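Local coordinates for protein cycloalternan-forming enzyme (Listeria monocytogenes serovar 1/2a, PDB 5F7U) that belongs to glycoside hydrolase family 31 and joins a TIM-barrel domain to several beta-rich domains, including a carbohydrate-binding module, at residues A[8-16]-A[22-30]; A[485-496]-A[541-549]. The protein carries 1 engineered substitution. All blocks are in the same frame, centred on the assembly; numbering follows the deposited sequence.

Contact 1: A[8-16]-A[22-30]. With GLC (alpha-D-glucopyranose), chain E.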
loop_
_atom_site.group_PDB
_atom_site.type_symbol
_atom_site.label_atom_id
_atom_site.label_comp_id
_atom_site.label_asym_id
_atom_site.label_seq_id
_atom_site.Cartn_x
_atom_site.Cartn_y
_atom_site.Cartn_z
ATOM N N TYR A 8 3.039 33.872 -30.078
ATOM C CA TYR A 8 2.420 32.691 -29.493
ATOM C C TYR A 8 1.695 32.963 -28.176
ATOM O O TYR A 8 2.237 33.607 -27.284
ATOM C CB TYR A 8 3.485 31.608 -29.328
ATOM C CG TYR A 8 2.990 30.306 -28.764
ATOM C CD1 TYR A 8 2.447 29.328 -29.597
ATOM C CD2 TYR A 8 3.080 30.041 -27.388
ATOM C CE1 TYR A 8 2.010 28.123 -29.069
ATOM C CE2 TYR A 8 2.640 28.832 -26.855
ATOM C CZ TYR A 8 2.116 27.879 -27.703
ATOM O OH TYR A 8 1.673 26.678 -27.170
ATOM N N HIS A 9 0.470 32.448 -28.084
ATOM C CA HIS A 9 -0.286 32.387 -26.839
ATOM C C HIS A 9 -1.059 31.069 -26.890
ATOM O O HIS A 9 -1.516 30.667 -27.958
ATOM C CB HIS A 9 -1.243 33.594 -26.701
ATOM C CG HIS A 9 -2.301 33.421 -25.644
ATOM N ND1 HIS A 9 -2.065 33.636 -24.302
ATOM C CD2 HIS A 9 -3.598 33.043 -25.740
ATOM C CE1 HIS A 9 -3.169 33.394 -23.615
ATOM N NE2 HIS A 9 -4.115 33.029 -24.468
ATOM N N SER A 10 -1.143 30.385 -25.749
ATOM C CA SER A 10 -1.911 29.149 -25.659
ATOM C C SER A 10 -2.471 29.115 -24.242
ATOM O O SER A 10 -1.703 28.945 -23.297
ATOM C CB SER A 10 -1.020 27.931 -25.931
ATOM O OG SER A 10 -1.827 26.775 -26.152
ATOM N N PRO A 11 -3.798 29.283 -24.093
ATOM C CA PRO A 11 -4.352 29.671 -22.784
ATOM C C PRO A 11 -4.107 28.686 -21.641
ATOM O O PRO A 11 -3.964 29.111 -20.503
ATOM C CB PRO A 11 -5.861 29.798 -23.061
ATOM C CG PRO A 11 -6.106 29.058 -24.327
ATOM C CD PRO A 11 -4.844 29.261 -25.130
ATOM N N TYR A 12 -4.074 27.392 -21.940
ATOM C CA TYR A 12 -3.873 26.404 -20.878
ATOM C C TYR A 12 -2.447 25.897 -20.725
ATOM O O TYR A 12 -2.184 25.149 -19.775
ATOM C CB TYR A 12 -4.830 25.223 -21.052
ATOM C CG TYR A 12 -6.270 25.649 -21.218
ATOM C CD1 TYR A 12 -7.016 26.180 -20.134
ATOM C CD2 TYR A 12 -6.896 25.521 -22.450
ATOM C CE1 TYR A 12 -8.352 26.571 -20.309
ATOM C CE2 TYR A 12 -8.218 25.898 -22.631
ATOM C CZ TYR A 12 -8.932 26.418 -21.566
ATOM O OH TYR A 12 -10.252 26.767 -21.804
ATOM N N GLY A 13 -1.549 26.258 -21.657
ATOM C CA GLY A 13 -0.176 25.728 -21.653
ATOM C C GLY A 13 -0.209 24.212 -21.756
ATOM O O GLY A 13 -0.932 23.663 -22.589
ATOM N N ASP A 14 0.552 23.538 -20.895
ATOM C CA ASP A 14 0.483 22.085 -20.817
ATOM C C ASP A 14 -0.590 21.609 -19.832
ATOM O O ASP A 14 -0.689 20.408 -19.559
ATOM C CB ASP A 14 1.855 21.515 -20.435
ATOM C CG ASP A 14 2.890 21.730 -21.513
ATOM O OD1 ASP A 14 2.572 21.547 -22.706
ATOM O OD2 ASP A 14 4.040 22.080 -21.178
ATOM N N ASP A 15 -1.375 22.550 -19.304
ATOM C CA ASP A 15 -2.390 22.269 -18.274
ATOM C C ASP A 15 -1.782 21.626 -17.007
ATOM O O ASP A 15 -2.435 20.844 -16.311
ATOM C CB ASP A 15 -3.496 21.366 -18.859
ATOM C CG ASP A 15 -4.798 21.444 -18.078
ATOM O OD1 ASP A 15 -5.194 22.540 -17.670
ATOM O OD2 ASP A 15 -5.395 20.375 -17.877
ATOM N N ASP A 16 -0.535 21.964 -16.709
ATOM C CA ASP A 16 0.134 21.378 -15.548
ATOM C C ASP A 16 -0.529 21.918 -14.277
ATOM O O ASP A 16 -0.863 23.115 -14.213
ATOM C CB ASP A 16 1.629 21.702 -15.589
ATOM C CG ASP A 16 2.414 20.890 -14.585
ATOM O OD1 ASP A 16 2.823 19.749 -14.874
ATOM O OD2 ASP A 16 2.616 21.394 -13.480
ATOM N N PRO A 22 4.825 30.234 -19.892
ATOM C CA PRO A 22 4.836 31.704 -19.781
ATOM C C PRO A 22 3.915 32.431 -20.776
ATOM O O PRO A 22 3.997 33.646 -20.911
ATOM C CB PRO A 22 6.310 32.058 -20.074
ATOM C CG PRO A 22 6.785 30.958 -20.963
ATOM C CD PRO A 22 6.101 29.715 -20.430
ATOM N N THR A 23 3.043 31.689 -21.441
ATOM C CA THR A 23 2.168 32.247 -22.484
ATOM C C THR A 23 0.722 31.773 -22.328
ATOM O O THR A 23 -0.007 31.582 -23.324
ATOM C CB THR A 23 2.681 31.899 -23.886
ATOM O OG1 THR A 23 2.856 30.473 -23.996
ATOM C CG2 THR A 23 4.018 32.631 -24.162
ATOM N N GLU A 24 0.307 31.629 -21.071
ATOM C CA GLU A 24 -1.034 31.117 -20.717
ATOM C C GLU A 24 -2.004 32.254 -20.407
ATOM O O GLU A 24 -1.610 33.426 -20.298
ATOM C CB GLU A 24 -0.947 30.220 -19.482
ATOM C CG GLU A 24 -0.152 28.937 -19.690
ATOM C CD GLU A 24 -0.321 27.931 -18.554
ATOM O OE1 GLU A 24 -1.233 28.108 -17.693
ATOM O OE2 GLU A 24 0.456 26.949 -18.538
ATOM N N ARG A 25 -3.274 31.891 -20.257
ATOM C CA ARG A 25 -4.294 32.787 -19.729
ATOM C C ARG A 25 -4.419 32.549 -18.228
ATOM O O ARG A 25 -4.368 31.401 -17.775
ATOM C CB ARG A 25 -5.620 32.487 -20.405
ATOM C CG ARG A 25 -6.818 33.193 -19.779
ATOM C CD ARG A 25 -8.035 32.964 -20.652
ATOM N NE ARG A 25 -8.545 31.585 -20.547
ATOM C CZ ARG A 25 -8.941 30.857 -21.586
ATOM N NH1 ARG A 25 -9.470 29.664 -21.376
ATOM N NH2 ARG A 25 -8.799 31.310 -22.836
ATOM N N SER A 26 -4.577 33.619 -17.462
ATOM C CA SER A 26 -4.736 33.482 -16.010
ATOM C C SER A 26 -5.916 34.330 -15.528
ATOM O O SER A 26 -5.954 35.526 -15.845
ATOM C CB SER A 26 -3.446 33.871 -15.278
ATOM O OG SER A 26 -3.610 33.694 -13.869
ATOM N N PRO A 27 -6.899 33.739 -14.824
ATOM C CA PRO A 27 -7.040 32.292 -14.597
ATOM C C PRO A 27 -7.297 31.527 -15.884
ATOM O O PRO A 27 -7.834 32.086 -16.843
ATOM C CB PRO A 27 -8.290 32.183 -13.718
ATOM C CG PRO A 27 -8.757 33.574 -13.443
ATOM C CD PRO A 27 -8.124 34.473 -14.468
ATOM N N ARG A 28 -6.957 30.237 -15.903
ATOM C CA ARG A 28 -7.235 29.411 -17.087
ATOM C C ARG A 28 -8.733 29.390 -17.414
ATOM O O ARG A 28 -9.115 29.525 -18.574
ATOM C CB ARG A 28 -6.710 27.982 -16.875
ATOM C CG ARG A 28 -5.182 27.915 -16.924
ATOM C CD ARG A 28 -4.722 26.495 -16.621
ATOM N NE ARG A 28 -3.262 26.396 -16.602
ATOM C CZ ARG A 28 -2.568 25.443 -15.976
ATOM N NH1 ARG A 28 -3.188 24.493 -15.255
ATOM N NH2 ARG A 28 -1.233 25.450 -16.068
ATOM N N ASP A 29 -9.564 29.201 -16.384
ATOM C CA ASP A 29 -11.015 29.096 -16.544
ATOM C C ASP A 29 -11.626 30.182 -15.669
ATOM O O ASP A 29 -11.884 29.942 -14.500
ATOM C CB ASP A 29 -11.523 27.705 -16.105
ATOM C CG ASP A 29 -10.925 26.564 -16.920
ATOM O OD1 ASP A 29 -11.017 26.563 -18.168
ATOM O OD2 ASP A 29 -10.401 25.620 -16.304
ATOM N N PRO A 30 -11.822 31.401 -16.226
ATOM C CA PRO A 30 -12.264 32.547 -15.416
ATOM C C PRO A 30 -13.677 32.377 -14.864
ATOM O O PRO A 30 -14.595 31.940 -15.582
ATOM C CB PRO A 30 -12.222 33.712 -16.407
ATOM C CG PRO A 30 -11.188 33.289 -17.420
ATOM C CD PRO A 30 -11.474 31.820 -17.599
HETATM C C1 GLC E . 7.232 29.318 -29.528
HETATM C C2 GLC E . 6.836 29.013 -28.080
HETATM C C3 GLC E . 6.715 27.490 -27.903
HETATM C C4 GLC E . 5.703 26.907 -28.893
HETATM C C5 GLC E . 6.040 27.321 -30.339
HETATM C C6 GLC E . 4.927 26.937 -31.311
HETATM O O2 GLC E . 7.803 29.576 -27.186
HETATM O O3 GLC E . 6.344 27.142 -26.567
HETATM O O4 GLC E . 5.683 25.482 -28.757
HETATM O O5 GLC E . 6.278 28.745 -30.449
HETATM O O6 GLC E . 5.480 26.733 -32.615
HETATM O O HOH W 1 1.040 28.645 -23.042
HETATM O O HOH W 2 -9.951 28.979 -24.314
HETATM O O HOH W 3 -11.669 28.168 -20.248
HETATM O O HOH W 4 1.123 24.245 -18.151
HETATM O O HOH W 5 -6.000 23.600 -15.253
#
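Arg28 ties loop 8-16 to segment 22-30, within an N-terminal beta domain of the E-set type. The loop makes a type I turn, Ser10 to Gly13, and a type II' turn, Tyr12 to Asp15. Arg28 CB lies 3.7 Å from Tyr12 CD1, and CG packs near Pro11 O. The chain is extended from CG to NE (chi3 -178°), which carries CD past Asp15 OD1 and puts Asp15 CA over one guanidinium face, toward the rim. Arg28 NE bonds Glu24 OE1 at 2.9 Å, and NH2 shares that oxygen in a side-on salt bridge. Glu24 OE2 accepts from Gln21 N. At the tip, NH1 and NH2 both hold Asp16 O end-on, at 2.9 and 3.0 Å. NH2 meets a lone pair in the carbonyl plane, whereas NH1 comes from above it. Asp15 OD1 lies well out of the guanidinium plane, so its long salt bridge to NH1 is charge alone; its stronger partner is Arg545.

Backbone bonds run from Ser10 N to Thr23 O and from Arg25 N to Pro11 O. Arg25 bends at chi3 (73°), and Pro11 CB sits 3.3 Å from its NH2, over the guanidinium face. Arg25 NE and NH1 both bond Arg28 O. Thr23 OG1 lies at the edge of the Tyr8 ring, 3.3 Å from CE2. Tyr8 lines a glycan pocket, and glucose C4 stands over its ring centre, 3.9 Å from Tyr8 CZ.

Contact 2: A[485-496]-A[541-549]; sequences ADDGTGAPYRVP and MVWGRDTTF
Ala485 CB rests over one face of the Phe549 ring, a CH-pi contact with 4.0 Å from CB to the ring centroid. This begins a meeting of two loops of the family 31 TIM-barrel domain. Asp486 pairs with Thr548 in a single antiparallel bridge, a hydrogen-bonded pair. Asp486 N gives to Thr548 O at 2.9 Å, and Thr548 N returns a bond to Asp486 O at 2.7 Å. The Asp486 side chain turns back on its own loop. Its OD2 takes Gly488 N in an Asx turn and also Gly490 N. Asp487 OD1 does likewise with Thr489 N, a second Asx turn, and adds Thr489 OG1. Water 6 links Asp487 O to Thr547 OG1. Gly488 CA passes 3.4 Å from Asp546 O.

Tyr493 reaches across to segment 541-549. Its CG stands anti to the backbone N (chi1 166°), which turns the ring that way. Thr547 CG2 lies over one ring face, 4.0 Å from the centroid, and Val495 N lies over the opposite face. The hydroxyl gives to Met541 O at 2.7 Å and accepts from Trp543 N at 2.9 Å. These two bonds fix the ring's end. Val495 CG2 touches Met541 CB, and Pro496 CD lies 3.5 Å from Trp543 CE3.

Strand 505-506 backs this join, with Leu506 against Tyr493, Met541 and Val542. From helix 555-577, Met558 and Tyr562 pack on Phe549, and Arg559 makes a cation-pi contact with Trp543.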
loop_
_atom_site.group_PDB
_atom_site.type_symbol
_atom_site.label_atom_id
_atom_site.label_comp_id
_atom_site.label_asym_id
_atom_site.label_seq_id
_atom_site.Cartn_x
_atom_site.Cartn_y
_atom_site.Cartn_z
ATOM N N ALA A 485 -2.032 9.330 -29.408
ATOM C CA ALA A 485 -3.100 10.289 -29.140
ATOM C C ALA A 485 -2.931 11.481 -30.096
ATOM O O ALA A 485 -1.887 11.648 -30.750
ATOM C CB ALA A 485 -3.069 10.745 -27.689
ATOM N N ASP A 486 -3.966 12.300 -30.188
ATOM C CA ASP A 486 -3.914 13.489 -31.015
ATOM C C ASP A 486 -3.679 14.721 -30.163
ATOM O O ASP A 486 -4.188 14.805 -29.046
ATOM C CB ASP A 486 -5.200 13.640 -31.817
ATOM C CG ASP A 486 -5.049 14.609 -32.935
ATOM O OD1 ASP A 486 -4.522 14.188 -33.997
ATOM O OD2 ASP A 486 -5.430 15.789 -32.757
ATOM N N ASP A 487 -2.914 15.678 -30.684
ATOM C CA ASP A 487 -2.616 16.897 -29.930
ATOM C C ASP A 487 -3.789 17.876 -29.902
ATOM O O ASP A 487 -3.760 18.866 -29.162
ATOM C CB ASP A 487 -1.331 17.576 -30.442
ATOM C CG ASP A 487 -1.520 18.318 -31.778
ATOM O OD1 ASP A 487 -2.540 18.122 -32.480
ATOM O OD2 ASP A 487 -0.613 19.096 -32.137
ATOM N N GLY A 488 -4.800 17.598 -30.734
ATOM C CA GLY A 488 -5.999 18.431 -30.844
ATOM C C GLY A 488 -6.112 19.126 -32.188
ATOM O O GLY A 488 -7.145 19.717 -32.492
ATOM N N THR A 489 -5.057 19.047 -32.996
ATOM C CA THR A 489 -5.016 19.714 -34.310
ATOM C C THR A 489 -4.871 18.729 -35.470
ATOM O O THR A 489 -4.848 19.138 -36.632
ATOM C CB THR A 489 -3.889 20.772 -34.396
ATOM O OG1 THR A 489 -2.612 20.123 -34.391
ATOM C CG2 THR A 489 -3.969 21.774 -33.238
ATOM N N GLY A 490 -4.780 17.438 -35.153
ATOM C CA GLY A 490 -4.567 16.407 -36.170
ATOM C C GLY A 490 -3.138 15.885 -36.220
ATOM O O GLY A 490 -2.798 15.075 -37.092
ATOM N N ALA A 491 -2.304 16.358 -35.291
ATOM C CA ALA A 491 -0.912 15.948 -35.190
ATOM C C ALA A 491 -0.763 14.984 -34.012
ATOM O O ALA A 491 -1.542 15.072 -33.051
ATOM C CB ALA A 491 -0.025 17.161 -34.983
ATOM N N PRO A 492 0.224 14.064 -34.072
ATOM C CA PRO A 492 0.435 13.185 -32.922
ATOM C C PRO A 492 0.822 13.956 -31.658
ATOM O O PRO A 492 1.571 14.952 -31.725
ATOM C CB PRO A 492 1.590 12.288 -33.374
ATOM C CG PRO A 492 2.266 13.059 -34.453
ATOM C CD PRO A 492 1.148 13.727 -35.171
ATOM N N TYR A 493 0.269 13.524 -30.530
ATOM C CA TYR A 493 0.614 14.106 -29.239
ATOM C C TYR A 493 2.024 13.692 -28.861
ATOM O O TYR A 493 2.351 12.494 -28.881
ATOM C CB TYR A 493 -0.364 13.679 -28.139
ATOM C CG TYR A 493 0.164 13.987 -26.761
ATOM C CD1 TYR A 493 0.154 15.301 -26.272
ATOM C CD2 TYR A 493 0.708 12.983 -25.958
ATOM C CE1 TYR A 493 0.669 15.603 -25.017
ATOM C CE2 TYR A 493 1.227 13.278 -24.695
ATOM C CZ TYR A 493 1.199 14.582 -24.237
ATOM O OH TYR A 493 1.698 14.882 -22.992
ATOM N N ARG A 494 2.848 14.675 -28.511
ATOM C CA ARG A 494 4.181 14.405 -27.953
ATOM C C ARG A 494 4.299 14.911 -26.522
ATOM O O ARG A 494 3.724 15.937 -26.186
ATOM C CB ARG A 494 5.276 15.040 -28.809
ATOM C CG ARG A 494 5.292 14.533 -30.247
ATOM C CD ARG A 494 6.192 15.373 -31.138
ATOM N NE ARG A 494 6.194 14.831 -32.493
ATOM C CZ ARG A 494 7.056 13.921 -32.945
ATOM N NH1 ARG A 494 8.018 13.451 -32.164
ATOM N NH2 ARG A 494 6.950 13.474 -34.193
ATOM N N VAL A 495 5.044 14.175 -25.696
ATOM C CA VAL A 495 5.370 14.580 -24.320
ATOM C C VAL A 495 6.063 15.961 -24.352
ATOM O O VAL A 495 6.972 16.174 -25.171
ATOM C CB VAL A 495 6.290 13.528 -23.654
ATOM C CG1 VAL A 495 6.751 13.975 -22.279
ATOM C CG2 VAL A 495 5.570 12.189 -23.538
ATOM N N PRO A 496 5.644 16.907 -23.477
ATOM C CA PRO A 496 6.261 18.250 -23.475
ATOM C C PRO A 496 7.788 18.178 -23.387
ATOM O O PRO A 496 8.323 17.326 -22.667
ATOM C CB PRO A 496 5.688 18.889 -22.202
ATOM C CG PRO A 496 4.348 18.240 -22.059
ATOM C CD PRO A 496 4.588 16.803 -22.448
ATOM N N MET A 541 2.496 11.072 -18.149
ATOM C CA MET A 541 3.034 11.750 -19.302
ATOM C C MET A 541 1.973 12.440 -20.167
ATOM O O MET A 541 2.297 12.975 -21.209
ATOM C CB MET A 541 3.811 10.739 -20.154
ATOM C CG MET A 541 5.075 10.258 -19.471
ATOM S SD MET A 541 5.556 8.651 -20.125
ATOM C CE MET A 541 7.206 8.555 -19.434
ATOM N N VAL A 542 0.724 12.439 -19.706
ATOM C CA VAL A 542 -0.367 13.097 -20.448
ATOM C C VAL A 542 -0.547 14.532 -19.959
ATOM O O VAL A 542 -1.036 14.769 -18.847
ATOM C CB VAL A 542 -1.707 12.321 -20.328
ATOM C CG1 VAL A 542 -2.851 13.112 -20.964
ATOM C CG2 VAL A 542 -1.597 10.952 -20.975
ATOM N N TRP A 543 -0.179 15.476 -20.817
ATOM C CA TRP A 543 -0.457 16.890 -20.590
ATOM C C TRP A 543 -1.323 17.433 -21.730
ATOM O O TRP A 543 -1.501 16.775 -22.764
ATOM C CB TRP A 543 0.860 17.665 -20.521
ATOM C CG TRP A 543 1.555 17.632 -19.167
ATOM C CD1 TRP A 543 1.297 18.450 -18.094
ATOM C CD2 TRP A 543 2.626 16.772 -18.763
ATOM N NE1 TRP A 543 2.137 18.150 -17.052
ATOM C CE2 TRP A 543 2.970 17.131 -17.433
ATOM C CE3 TRP A 543 3.331 15.733 -19.394
ATOM C CZ2 TRP A 543 3.986 16.488 -16.724
ATOM C CZ3 TRP A 543 4.335 15.101 -18.703
ATOM C CH2 TRP A 543 4.661 15.479 -17.371
ATOM N N GLY A 544 -1.811 18.655 -21.540
ATOM C CA GLY A 544 -2.489 19.411 -22.602
ATOM C C GLY A 544 -3.978 19.140 -22.534
ATOM O O GLY A 544 -4.407 17.991 -22.523
ATOM N N ARG A 545 -4.773 20.200 -22.511
ATOM C CA ARG A 545 -6.226 20.033 -22.457
ATOM C C ARG A 545 -6.832 19.462 -23.724
ATOM O O ARG A 545 -7.827 18.740 -23.679
ATOM C CB ARG A 545 -6.869 21.359 -22.194
ATOM C CG ARG A 545 -6.651 21.774 -20.789
ATOM C CD ARG A 545 -7.960 22.303 -20.285
ATOM N NE ARG A 545 -7.741 22.859 -18.976
ATOM C CZ ARG A 545 -8.595 23.660 -18.363
ATOM N NH1 ARG A 545 -9.724 24.021 -18.968
ATOM N NH2 ARG A 545 -8.283 24.136 -17.168
ATOM N N ASP A 546 -6.231 19.786 -24.856
ATOM C CA ASP A 546 -6.816 19.398 -26.138
ATOM C C ASP A 546 -6.307 18.043 -26.631
ATOM O O ASP A 546 -6.737 17.548 -27.691
ATOM C CB ASP A 546 -6.563 20.510 -27.150
ATOM C CG ASP A 546 -7.354 21.773 -26.825
ATOM O OD1 ASP A 546 -8.588 21.755 -27.035
ATOM O OD2 ASP A 546 -6.759 22.783 -26.364
ATOM N N THR A 547 -5.396 17.441 -25.856
ATOM C CA THR A 547 -4.903 16.098 -26.137
ATOM C C THR A 547 -6.096 15.142 -26.173
ATOM O O THR A 547 -6.883 15.128 -25.238
ATOM C CB THR A 547 -3.864 15.675 -25.079
ATOM O OG1 THR A 547 -2.824 16.658 -25.079
ATOM C CG2 THR A 547 -3.290 14.300 -25.403
ATOM N N THR A 548 -6.241 14.402 -27.276
ATOM C CA THR A 548 -7.462 13.618 -27.532
ATOM C C THR A 548 -7.148 12.144 -27.766
ATOM O O THR A 548 -6.282 11.813 -28.584
ATOM C CB THR A 548 -8.229 14.171 -28.759
ATOM O OG1 THR A 548 -8.443 15.582 -28.605
ATOM C CG2 THR A 548 -9.595 13.449 -28.940
ATOM N N PHE A 549 -7.886 11.274 -27.072
ATOM C CA PHE A 549 -7.704 9.825 -27.164
ATOM C C PHE A 549 -8.795 9.167 -28.011
ATOM O O PHE A 549 -9.834 9.801 -28.313
ATOM C CB PHE A 549 -7.585 9.229 -25.762
ATOM C CG PHE A 549 -6.390 9.758 -25.009
ATOM C CD1 PHE A 549 -6.390 11.060 -24.481
ATOM C CD2 PHE A 549 -5.242 8.989 -24.883
ATOM C CE1 PHE A 549 -5.269 11.566 -23.835
ATOM C CE2 PHE A 549 -4.115 9.487 -24.225
ATOM C CZ PHE A 549 -4.130 10.778 -23.697
HETATM O O HOH W 6 -2.127 18.457 -26.897
#

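How the contacts relate
Contact 1 lies in the N-terminal domain and contact 2 in the TIM-barrel domain. Their centres are about 16 Å apart, and they touch. Asp29 OD2 forms a salt bridge with Arg545 NH2 at 2.7 Å, while Asp15 OD1 pairs with Arg545 NE. Asp16 OD1 probably bonds Trp543 NE1 at 2.8 Å, and a backbone hydrogen bond joins Asp14 and Gly544. Tyr12 also packs on Arg545. Segment 541-549 contributes to the barrel-domain side of an interface that mixes salt bridges, hydrogen bonds and packing. Contact 1 reaches bound sugar through Tyr8, which lines a glycan pocket with Trp43, Asn75 and Asn76; in contact 2 the Met541 side chain is about 7 Å from a bound glucose.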